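Local coordinates for NAD(P)H-flavin oxidoreductase (Staphylococcus epidermidis ATCC 12228, PDB 3GBH), which probably transfers electrons from NAD(P)H by way of bound flavin mononucleotide, as other members of the nitroreductase family do, at residues B[21-26]-B[75-80]; B[83-88]-B[188-193]. All coordinates share one frame; numbering follows the deposited sequence.

Contact 1 (B[21-26]-B[75-80]); sequences VKVFDE and NSRQLT. With FMN (flavin mononucleotide), chain H.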
ATOM      1  N   VAL B  21      20.919 -18.097 -16.004  1.00 24.86           N
ATOM      2  CA  VAL B  21      22.159 -17.804 -16.693  1.00 24.18           C
ATOM      3  C   VAL B  21      22.747 -19.150 -17.094  1.00 25.51           C
ATOM      4  O   VAL B  21      22.805 -20.058 -16.275  1.00 24.62           O
ATOM      5  CB  VAL B  21      23.109 -17.034 -15.748  1.00 22.72           C
ATOM      6  CG1 VAL B  21      24.513 -17.006 -16.276  1.00 21.94           C
ATOM      7  CG2 VAL B  21      22.562 -15.631 -15.515  1.00 23.44           C
ATOM      8  N   LYS B  22      23.150 -19.274 -18.354  1.00 24.70           N
ATOM      9  CA  LYS B  22      23.680 -20.533 -18.901  1.00 26.52           C
ATOM     10  C   LYS B  22      25.176 -20.520 -19.270  1.00 25.24           C
ATOM     11  O   LYS B  22      25.742 -21.566 -19.587  1.00 25.37           O
ATOM     12  CB  LYS B  22      22.813 -20.937 -20.104  1.00 27.92           C
ATOM     13  CG  LYS B  22      21.341 -21.007 -19.693  1.00 30.38           C
ATOM     14  CD  LYS B  22      20.456 -21.703 -20.670  1.00 34.14           C
ATOM     15  CE  LYS B  22      19.022 -21.680 -20.147  1.00 32.07           C
ATOM     16  NZ  LYS B  22      18.165 -22.587 -20.954  1.00 32.06           N
ATOM     17  N   VAL B  23      25.804 -19.345 -19.217  1.00 23.79           N
ATOM     18  CA  VAL B  23      27.230 -19.196 -19.481  1.00 24.07           C
ATOM     19  C   VAL B  23      27.845 -18.415 -18.302  1.00 22.95           C
ATOM     20  O   VAL B  23      27.491 -17.260 -18.056  1.00 22.46           O
ATOM     21  CB  VAL B  23      27.468 -18.452 -20.801  1.00 24.44           C
ATOM     22  CG1 VAL B  23      28.942 -18.402 -21.146  1.00 24.36           C
ATOM     23  CG2 VAL B  23      26.675 -19.126 -21.929  1.00 27.46           C
ATOM     24  N   PHE B  24      28.735 -19.077 -17.573  1.00 21.49           N
ATOM     25  CA  PHE B  24      29.403 -18.519 -16.417  1.00 21.86           C
ATOM     26  C   PHE B  24      30.883 -18.282 -16.714  1.00 22.23           C
ATOM     27  O   PHE B  24      31.423 -18.769 -17.718  1.00 20.79           O
ATOM     28  CB  PHE B  24      29.297 -19.477 -15.240  1.00 23.07           C
ATOM     29  CG  PHE B  24      27.896 -19.861 -14.909  1.00 24.17           C
ATOM     30  CD1 PHE B  24      27.164 -19.125 -13.991  1.00 23.04           C
ATOM     31  CD2 PHE B  24      27.295 -20.962 -15.520  1.00 23.08           C
ATOM     32  CE1 PHE B  24      25.857 -19.477 -13.684  1.00 22.57           C
ATOM     33  CE2 PHE B  24      25.968 -21.320 -15.210  1.00 21.03           C
ATOM     34  CZ  PHE B  24      25.263 -20.579 -14.293  1.00 22.21           C
ATOM     35  N   ASP B  25      31.513 -17.501 -15.841  1.00 22.07           N
ATOM     36  CA  ASP B  25      32.928 -17.252 -15.900  1.00 22.31           C
ATOM     37  C   ASP B  25      33.658 -18.535 -15.455  1.00 22.92           C
ATOM     38  O   ASP B  25      33.628 -18.961 -14.291  1.00 21.70           O
ATOM     39  CB  ASP B  25      33.284 -16.022 -15.056  1.00 22.26           C
ATOM     40  CG  ASP B  25      34.773 -15.676 -15.090  1.00 25.04           C
ATOM     41  OD1 ASP B  25      35.586 -16.478 -15.601  1.00 26.96           O
ATOM     42  OD2 ASP B  25      35.127 -14.603 -14.572  1.00 28.00           O
ATOM     43  N   GLU B  26      34.311 -19.147 -16.422  1.00 24.13           N
ATOM     44  CA  GLU B  26      34.965 -20.430 -16.243  1.00 26.58           C
ATOM     45  C   GLU B  26      36.155 -20.354 -15.293  1.00 26.01           C
ATOM     46  O   GLU B  26      36.619 -21.380 -14.790  1.00 26.50           O
ATOM     47  CB  GLU B  26      35.440 -20.903 -17.619  1.00 28.39           C
ATOM     48  CG  GLU B  26      35.503 -22.394 -17.820  1.00 34.12           C
ATOM     49  CD  GLU B  26      36.192 -22.754 -19.127  1.00 32.15           C
ATOM     50  OE1 GLU B  26      36.135 -21.930 -20.065  1.00 37.70           O
ATOM     51  OE2 GLU B  26      36.811 -23.845 -19.204  1.00 43.47           O
ATOM     52  N   ASN B  75      23.194 -29.880 -21.565  1.00 27.92           N
ATOM     53  CA  ASN B  75      23.567 -28.873 -20.576  1.00 26.71           C
ATOM     54  C   ASN B  75      25.100 -28.798 -20.294  1.00 27.02           C
ATOM     55  O   ASN B  75      25.552 -28.460 -19.184  1.00 24.88           O
ATOM     56  CB  ASN B  75      22.731 -29.106 -19.316  1.00 27.09           C
ATOM     57  CG  ASN B  75      21.265 -28.866 -19.557  1.00 23.81           C
ATOM     58  OD1 ASN B  75      20.887 -27.771 -19.928  1.00 28.25           O
ATOM     59  ND2 ASN B  75      20.426 -29.876 -19.348  1.00 27.32           N
ATOM     60  N   SER B  76      25.910 -29.109 -21.318  1.00 27.73           N
ATOM     61  CA  SER B  76      27.345 -29.254 -21.135  1.00 27.74           C
ATOM     62  C   SER B  76      28.024 -27.913 -20.856  1.00 28.01           C
ATOM     63  O   SER B  76      28.988 -27.850 -20.093  1.00 29.00           O
ATOM     64  CB  SER B  76      27.991 -29.924 -22.362  1.00 28.54           C
ATOM     65  OG  SER B  76      27.832 -29.082 -23.500  1.00 33.31           O
ATOM     66  N   ARG B  77      27.523 -26.835 -21.438  1.00 27.43           N
ATOM     67  CA  ARG B  77      28.166 -25.546 -21.224  1.00 27.24           C
ATOM     68  C   ARG B  77      27.994 -25.060 -19.792  1.00 25.99           C
ATOM     69  O   ARG B  77      28.928 -24.506 -19.210  1.00 24.48           O
ATOM     70  CB  ARG B  77      27.664 -24.494 -22.204  1.00 29.24           C
ATOM     71  CG  ARG B  77      28.654 -23.364 -22.346  1.00 33.85           C
ATOM     72  CD  ARG B  77      28.521 -22.633 -23.650  1.00 40.82           C
ATOM     73  NE  ARG B  77      29.634 -21.694 -23.806  1.00 44.42           N
ATOM     74  CZ  ARG B  77      29.565 -20.530 -24.449  1.00 43.32           C
ATOM     75  NH1 ARG B  77      28.426 -20.120 -25.006  1.00 44.22           N
ATOM     76  NH2 ARG B  77      30.648 -19.760 -24.526  1.00 42.69           N
ATOM     77  N   GLN B  78      26.800 -25.270 -19.228  1.00 23.50           N
ATOM     78  CA  GLN B  78      26.551 -24.877 -17.858  1.00 23.84           C
ATOM     79  C   GLN B  78      27.488 -25.670 -16.959  1.00 22.97           C
ATOM     80  O   GLN B  78      28.112 -25.099 -16.078  1.00 23.89           O
ATOM     81  CB  GLN B  78      25.095 -25.119 -17.416  1.00 22.78           C
ATOM     82  CG  GLN B  78      24.032 -24.297 -18.126  1.00 24.68           C
ATOM     83  CD  GLN B  78      23.421 -25.063 -19.285  1.00 29.59           C
ATOM     84  OE1 GLN B  78      24.135 -25.589 -20.133  1.00 22.92           O
ATOM     85  NE2 GLN B  78      22.096 -25.151 -19.303  1.00 22.46           N
ATOM     86  N   LEU B  79      27.585 -26.979 -17.188  1.00 22.27           N
ATOM     87  CA  LEU B  79      28.462 -27.838 -16.386  1.00 22.98           C
ATOM     88  C   LEU B  79      29.929 -27.405 -16.458  1.00 24.16           C
ATOM     89  O   LEU B  79      30.602 -27.284 -15.424  1.00 24.91           O
ATOM     90  CB  LEU B  79      28.381 -29.305 -16.835  1.00 22.88           C
ATOM     91  CG  LEU B  79      29.237 -30.268 -16.004  1.00 22.84           C
ATOM     92  CD1 LEU B  79      28.779 -30.310 -14.501  1.00 22.30           C
ATOM     93  CD2 LEU B  79      29.212 -31.632 -16.612  1.00 24.98           C
ATOM     94  N   THR B  80      30.423 -27.224 -17.679  1.00 23.65           N
ATOM     95  CA  THR B  80      31.797 -26.786 -17.910  1.00 24.37           C
ATOM     96  C   THR B  80      32.161 -25.457 -17.265  1.00 24.31           C
ATOM     97  O   THR B  80      33.194 -25.339 -16.581  1.00 25.07           O
ATOM     98  CB  THR B  80      32.035 -26.631 -19.402  1.00 26.30           C
ATOM     99  OG1 THR B  80      31.944 -27.927 -20.010  1.00 29.01           O
ATOM    100  CG2 THR B  80      33.430 -26.002 -19.687  1.00 29.24           C
TER
HETATM  101  N1  FMN H 300      17.336 -24.873 -18.409  1.00 26.79           N
HETATM  102  C2  FMN H 300      18.301 -25.506 -19.180  1.00 29.05           C
HETATM  103  O2  FMN H 300      19.060 -24.864 -19.915  1.00 28.12           O
HETATM  104  N3  FMN H 300      18.396 -26.871 -19.140  1.00 26.22           N
HETATM  105  C4  FMN H 300      17.553 -27.629 -18.323  1.00 28.95           C
HETATM  106  O4  FMN H 300      17.666 -28.869 -18.315  1.00 27.97           O
HETATM  107  C4A FMN H 300      16.580 -26.994 -17.568  1.00 25.78           C
HETATM  108  N5  FMN H 300      15.697 -27.704 -16.774  1.00 25.88           N
HETATM  109  C5A FMN H 300      14.975 -27.060 -15.791  1.00 25.95           C
HETATM  110  C6  FMN H 300      14.359 -27.782 -14.754  1.00 25.91           C
HETATM  111  C7  FMN H 300      13.642 -27.134 -13.771  1.00 25.53           C
HETATM  112  C7M FMN H 300      12.984 -27.921 -12.670  1.00 26.99           C
HETATM  113  C8  FMN H 300      13.511 -25.742 -13.821  1.00 26.33           C
HETATM  114  C8M FMN H 300      12.753 -24.968 -12.786  1.00 24.47           C
HETATM  115  C9  FMN H 300      14.113 -25.030 -14.842  1.00 25.64           C
HETATM  116  C9A FMN H 300      14.862 -25.664 -15.839  1.00 27.17           C
HETATM  117  N10 FMN H 300      15.493 -24.948 -16.868  1.00 27.38           N
HETATM  118  C10 FMN H 300      16.470 -25.598 -17.624  1.00 28.41           C
HETATM  119  C1' FMN H 300      15.453 -23.434 -16.896  1.00 25.48           C
HETATM  120  C2' FMN H 300      14.079 -23.021 -17.424  1.00 26.98           C
HETATM  121  O2' FMN H 300      14.015 -23.164 -18.833  1.00 25.38           O
HETATM  122  C3' FMN H 300      13.798 -21.572 -17.008  1.00 27.11           C
HETATM  123  O3' FMN H 300      13.695 -21.513 -15.608  1.00 27.19           O
HETATM  124  C4' FMN H 300      12.540 -20.973 -17.637  1.00 28.68           C
HETATM  125  O4' FMN H 300      12.721 -20.886 -19.051  1.00 27.17           O
HETATM  126  C5' FMN H 300      12.262 -19.594 -17.045  1.00 27.90           C
HETATM  127  O5' FMN H 300      13.349 -18.717 -17.313  1.00 24.97           O
HETATM  128  P   FMN H 300      14.113 -17.992 -16.112  1.00 25.45           P
HETATM  129  O1P FMN H 300      15.188 -17.100 -16.661  1.00 23.29           O
HETATM  130  O2P FMN H 300      14.646 -19.061 -15.203  1.00 23.75           O
HETATM  131  O3P FMN H 300      13.139 -17.162 -15.310  1.00 24.66           O

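Contact 2 (B[83-88]-B[188-193]); sequences SAMLII and AIAIGK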
ATOM      1  N   SER B  83      30.895 -22.440 -11.589  1.00 21.16           N
ATOM      2  CA  SER B  83      31.768 -22.583 -10.428  1.00 21.66           C
ATOM      3  C   SER B  83      31.511 -23.935  -9.765  1.00 22.33           C
ATOM      4  O   SER B  83      32.426 -24.562  -9.259  1.00 20.20           O
ATOM      5  CB  SER B  83      31.540 -21.448  -9.441  1.00 23.21           C
ATOM      6  OG  SER B  83      31.998 -20.227  -9.996  1.00 24.64           O
ATOM      7  N   ALA B  84      30.239 -24.349  -9.757  1.00 20.30           N
ATOM      8  CA  ALA B  84      29.865 -25.651  -9.253  1.00 21.08           C
ATOM      9  C   ALA B  84      28.563 -26.056  -9.924  1.00 21.29           C
ATOM     10  O   ALA B  84      27.734 -25.184 -10.255  1.00 20.36           O
ATOM     11  CB  ALA B  84      29.677 -25.599  -7.689  1.00 21.37           C
HETATM   12  N   MSE B  85      28.378 -27.366 -10.103  1.00 22.44           N
HETATM   13  CA  MSE B  85      27.061 -27.926 -10.411  1.00 22.10           C
HETATM   14  C   MSE B  85      26.519 -28.583  -9.150  1.00 22.83           C
HETATM   15  O   MSE B  85      27.038 -29.609  -8.696  1.00 23.23           O
HETATM   16  CB  MSE B  85      27.161 -28.956 -11.524  1.00 23.71           C
HETATM   17  CG  MSE B  85      25.821 -29.589 -11.911  1.00 24.36           C
HETATM   18 SE   MSE B  85      24.553 -28.328 -12.682  0.75 21.21          SE
HETATM   19  CE  MSE B  85      25.323 -28.234 -14.449  1.00 21.14           C
ATOM     20  N   LEU B  86      25.475 -27.992  -8.592  1.00 22.58           N
ATOM     21  CA  LEU B  86      24.828 -28.518  -7.406  1.00 23.48           C
ATOM     22  C   LEU B  86      23.851 -29.579  -7.878  1.00 25.09           C
ATOM     23  O   LEU B  86      23.061 -29.305  -8.758  1.00 26.01           O
ATOM     24  CB  LEU B  86      24.085 -27.414  -6.663  1.00 23.79           C
ATOM     25  CG  LEU B  86      24.853 -26.121  -6.364  1.00 26.51           C
ATOM     26  CD1 LEU B  86      24.021 -25.177  -5.503  1.00 30.29           C
ATOM     27  CD2 LEU B  86      26.178 -26.415  -5.696  1.00 23.63           C
ATOM     28  N   ILE B  87      23.939 -30.789  -7.339  1.00 23.08           N
ATOM     29  CA  ILE B  87      22.923 -31.805  -7.611  1.00 23.45           C
ATOM     30  C   ILE B  87      22.230 -32.115  -6.294  1.00 23.43           C
ATOM     31  O   ILE B  87      22.872 -32.559  -5.344  1.00 23.42           O
ATOM     32  CB  ILE B  87      23.512 -33.062  -8.226  1.00 23.08           C
ATOM     33  CG1 ILE B  87      24.429 -32.702  -9.412  1.00 25.69           C
ATOM     34  CG2 ILE B  87      22.393 -34.024  -8.686  1.00 21.62           C
ATOM     35  CD1 ILE B  87      25.171 -33.916 -10.033  1.00 23.92           C
ATOM     36  N   ILE B  88      20.921 -31.862  -6.241  1.00 21.91           N
ATOM     37  CA  ILE B  88      20.159 -31.995  -5.015  1.00 22.66           C
ATOM     38  C   ILE B  88      19.371 -33.297  -5.082  1.00 23.73           C
ATOM     39  O   ILE B  88      18.638 -33.540  -6.026  1.00 23.51           O
ATOM     40  CB  ILE B  88      19.215 -30.818  -4.816  1.00 24.55           C
ATOM     41  CG1 ILE B  88      20.015 -29.506  -4.708  1.00 27.63           C
ATOM     42  CG2 ILE B  88      18.342 -31.019  -3.569  1.00 24.55           C
ATOM     43  CD1 ILE B  88      19.196 -28.285  -5.026  1.00 26.43           C
ATOM     44  N   ALA B 188      19.164 -30.271 -10.470  1.00 22.90           N
ATOM     45  CA  ALA B 188      20.519 -29.730 -10.396  1.00 23.96           C
ATOM     46  C   ALA B 188      20.451 -28.210 -10.489  1.00 23.61           C
ATOM     47  O   ALA B 188      19.454 -27.669 -10.977  1.00 23.45           O
ATOM     48  CB  ALA B 188      21.369 -30.290 -11.490  1.00 22.23           C
ATOM     49  N   ILE B 189      21.489 -27.520 -10.003  1.00 23.47           N
ATOM     50  CA  ILE B 189      21.559 -26.065 -10.090  1.00 23.31           C
ATOM     51  C   ILE B 189      22.976 -25.651 -10.446  1.00 22.68           C
ATOM     52  O   ILE B 189      23.877 -25.858  -9.635  1.00 22.51           O
ATOM     53  CB  ILE B 189      21.146 -25.378  -8.763  1.00 25.41           C
ATOM     54  CG1 ILE B 189      19.781 -25.880  -8.251  1.00 25.85           C
ATOM     55  CG2 ILE B 189      21.117 -23.833  -8.929  1.00 21.11           C
ATOM     56  CD1 ILE B 189      19.324 -25.225  -6.955  1.00 25.67           C
ATOM     57  N   ALA B 190      23.191 -25.106 -11.653  1.00 20.24           N
ATOM     58  CA  ALA B 190      24.497 -24.540 -11.991  1.00 21.83           C
ATOM     59  C   ALA B 190      24.615 -23.229 -11.244  1.00 22.04           C
ATOM     60  O   ALA B 190      23.658 -22.467 -11.207  1.00 21.11           O
ATOM     61  CB  ALA B 190      24.659 -24.282 -13.547  1.00 21.05           C
ATOM     62  N   ILE B 191      25.790 -22.946 -10.689  1.00 22.51           N
ATOM     63  CA  ILE B 191      25.997 -21.692  -9.971  1.00 21.85           C
ATOM     64  C   ILE B 191      27.374 -21.138 -10.329  1.00 22.32           C
ATOM     65  O   ILE B 191      28.324 -21.885 -10.519  1.00 20.05           O
ATOM     66  CB  ILE B 191      25.826 -21.897  -8.439  1.00 23.11           C
ATOM     67  CG1 ILE B 191      25.935 -20.561  -7.680  1.00 23.76           C
ATOM     68  CG2 ILE B 191      26.855 -22.912  -7.885  1.00 20.42           C
ATOM     69  CD1 ILE B 191      25.578 -20.700  -6.187  1.00 22.35           C
ATOM     70  N   GLY B 192      27.449 -19.827 -10.478  1.00 20.96           N
ATOM     71  CA  GLY B 192      28.702 -19.176 -10.775  1.00 21.34           C
ATOM     72  C   GLY B 192      28.476 -17.708 -10.987  1.00 20.85           C
ATOM     73  O   GLY B 192      27.377 -17.188 -10.719  1.00 19.46           O
ATOM     74  N   LYS B 193      29.509 -17.058 -11.490  1.00 21.99           N
ATOM     75  CA  LYS B 193      29.463 -15.659 -11.872  1.00 24.13           C
ATOM     76  C   LYS B 193      29.099 -15.591 -13.342  1.00 23.87           C
ATOM     77  O   LYS B 193      29.736 -16.249 -14.166  1.00 23.58           O
ATOM     78  CB  LYS B 193      30.835 -15.022 -11.641  1.00 24.76           C
ATOM     79  CG  LYS B 193      30.923 -13.560 -11.982  1.00 27.70           C
ATOM     80  CD  LYS B 193      32.259 -12.983 -11.508  1.00 28.61           C
ATOM     81  CE  LYS B 193      32.421 -11.490 -11.851  1.00 34.13           C
ATOM     82  NZ  LYS B 193      32.389 -11.254 -13.321  1.00 37.87           N
TER
HETATM   83  O   HOH W   1      31.588 -18.655 -12.553  1.00 19.87           O

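Contact 1 (B[21-26]-B[75-80])
Gln-78 and Lys-22 run alongside each other toward the flavin pyrimidine ring, and they illustrate how two segments can pack directly, with no hydrogen bond between them, while both reach the same ligand. The glutamine packs against the loop backbone, its CG 3.5 Å from Lys-22 O. A bend at chi2 (95°) then turns CD out of the extended line, and the amide ends beside the aliphatic part of the lysine, CD of Lys-22 lying 4.1 Å from NE2 of Gln-78. That NE2 is held chiefly by Asn-162 OD1 on strand 160-164, with a weak, strongly bent bond to Asn-75 OD1 (3.0 Å, 127° at the hydrogen). It also lies close to FMN O2, so the glutamine is itself a residue of the flavin pocket.

The lysine chain is stretched out past CG, and its NZ donates to FMN O2 at 2.7 Å. The ammonium group would be expected to draw electron density toward this side of the pyrimidine. Asn-75, just before helix 76-81, grips the same ring with both ends of its amide: OD1 accepts from FMN N3 at 2.8 Å, while ND2 donates to FMN O4 at 3.1 Å and also reaches Gly-166 O.

Farther from the flavin, on the exposed side, Arg-77 and Val-23 meet by dispersion. The arginine chain is straight as far as NE, and the flat guanidinium beyond it lies against the valine. CG1 of Val-23 sits over the centre of one face of that group, 3.9 Å above its plane, and CG2 lies 3.7 Å from NH1 of Arg-77. A basic side chain at O2 and an asparagine amide paired with N3 and O4 are characteristic of the flavin pocket of the nitroreductase fold.

Contact 2 (B[83-88]-B[188-193])
Leu-86 and Ile-189 are joined by a reciprocal pair of backbone bonds, Ile-189 N to Leu-86 O at 2.7 Å and Leu-86 N to Ile-189 O at 2.9 Å. Two residues along, Ile-191 N donates to Ala-84 O at 3.0 Å. Here the regular pattern breaks: Ile-191 O takes Ala-84 N at 3.2 Å and also a weak bond from Ser-83 N (124° at the hydrogen). Ser-83 and Ala-84 together opposite Ile-191 make a classic beta bulge. Beyond it a water donates to Ser-83 OG and accepts from Lys-193 N, while the hydroxyl has another partner in Tyr-28 O.

Strands 84-91 and 183-192 are the two central strands of the antiparallel sheet in the nitroreductase fold, and they pack differently on its two faces. Facing helix 132-156, CG of Leu-86 rests 4.1 Å from CG2 of Ile-191. On the same face CD1 of Ile-88 touches CD1 of Ile-189 at 3.6 Å.

On the other face Met-85, present as selenomethionine, bends at chi2 and chi3 across the neighbouring strand. Its SE lies 3.9 Å from CB of Ala-188, and its CE packs against CB of Ala-190.

How the contacts relate
Contact 2 is core and contact 1 is partly surface: their centres lie about 9 Å and 18 Å from the centre of the chain. The sheet contact relies on backbone bonds and aliphatic packing, whereas residues 21-26 and 75-80 touch by packing of side-chain stems and send polar ends to the flavin, with an exposed outer fringe. The chain links them, since helix 76-81 leads directly into strand 84-91. They also touch in space. The rim of the Phe-24 ring meets the last residues of strand 183-192, CE2 of Phe-24 lying 3.6 Å from Ala-190 CB, and just past that strand Asp-25 N probably hydrogen-bonds to Lys-193 O.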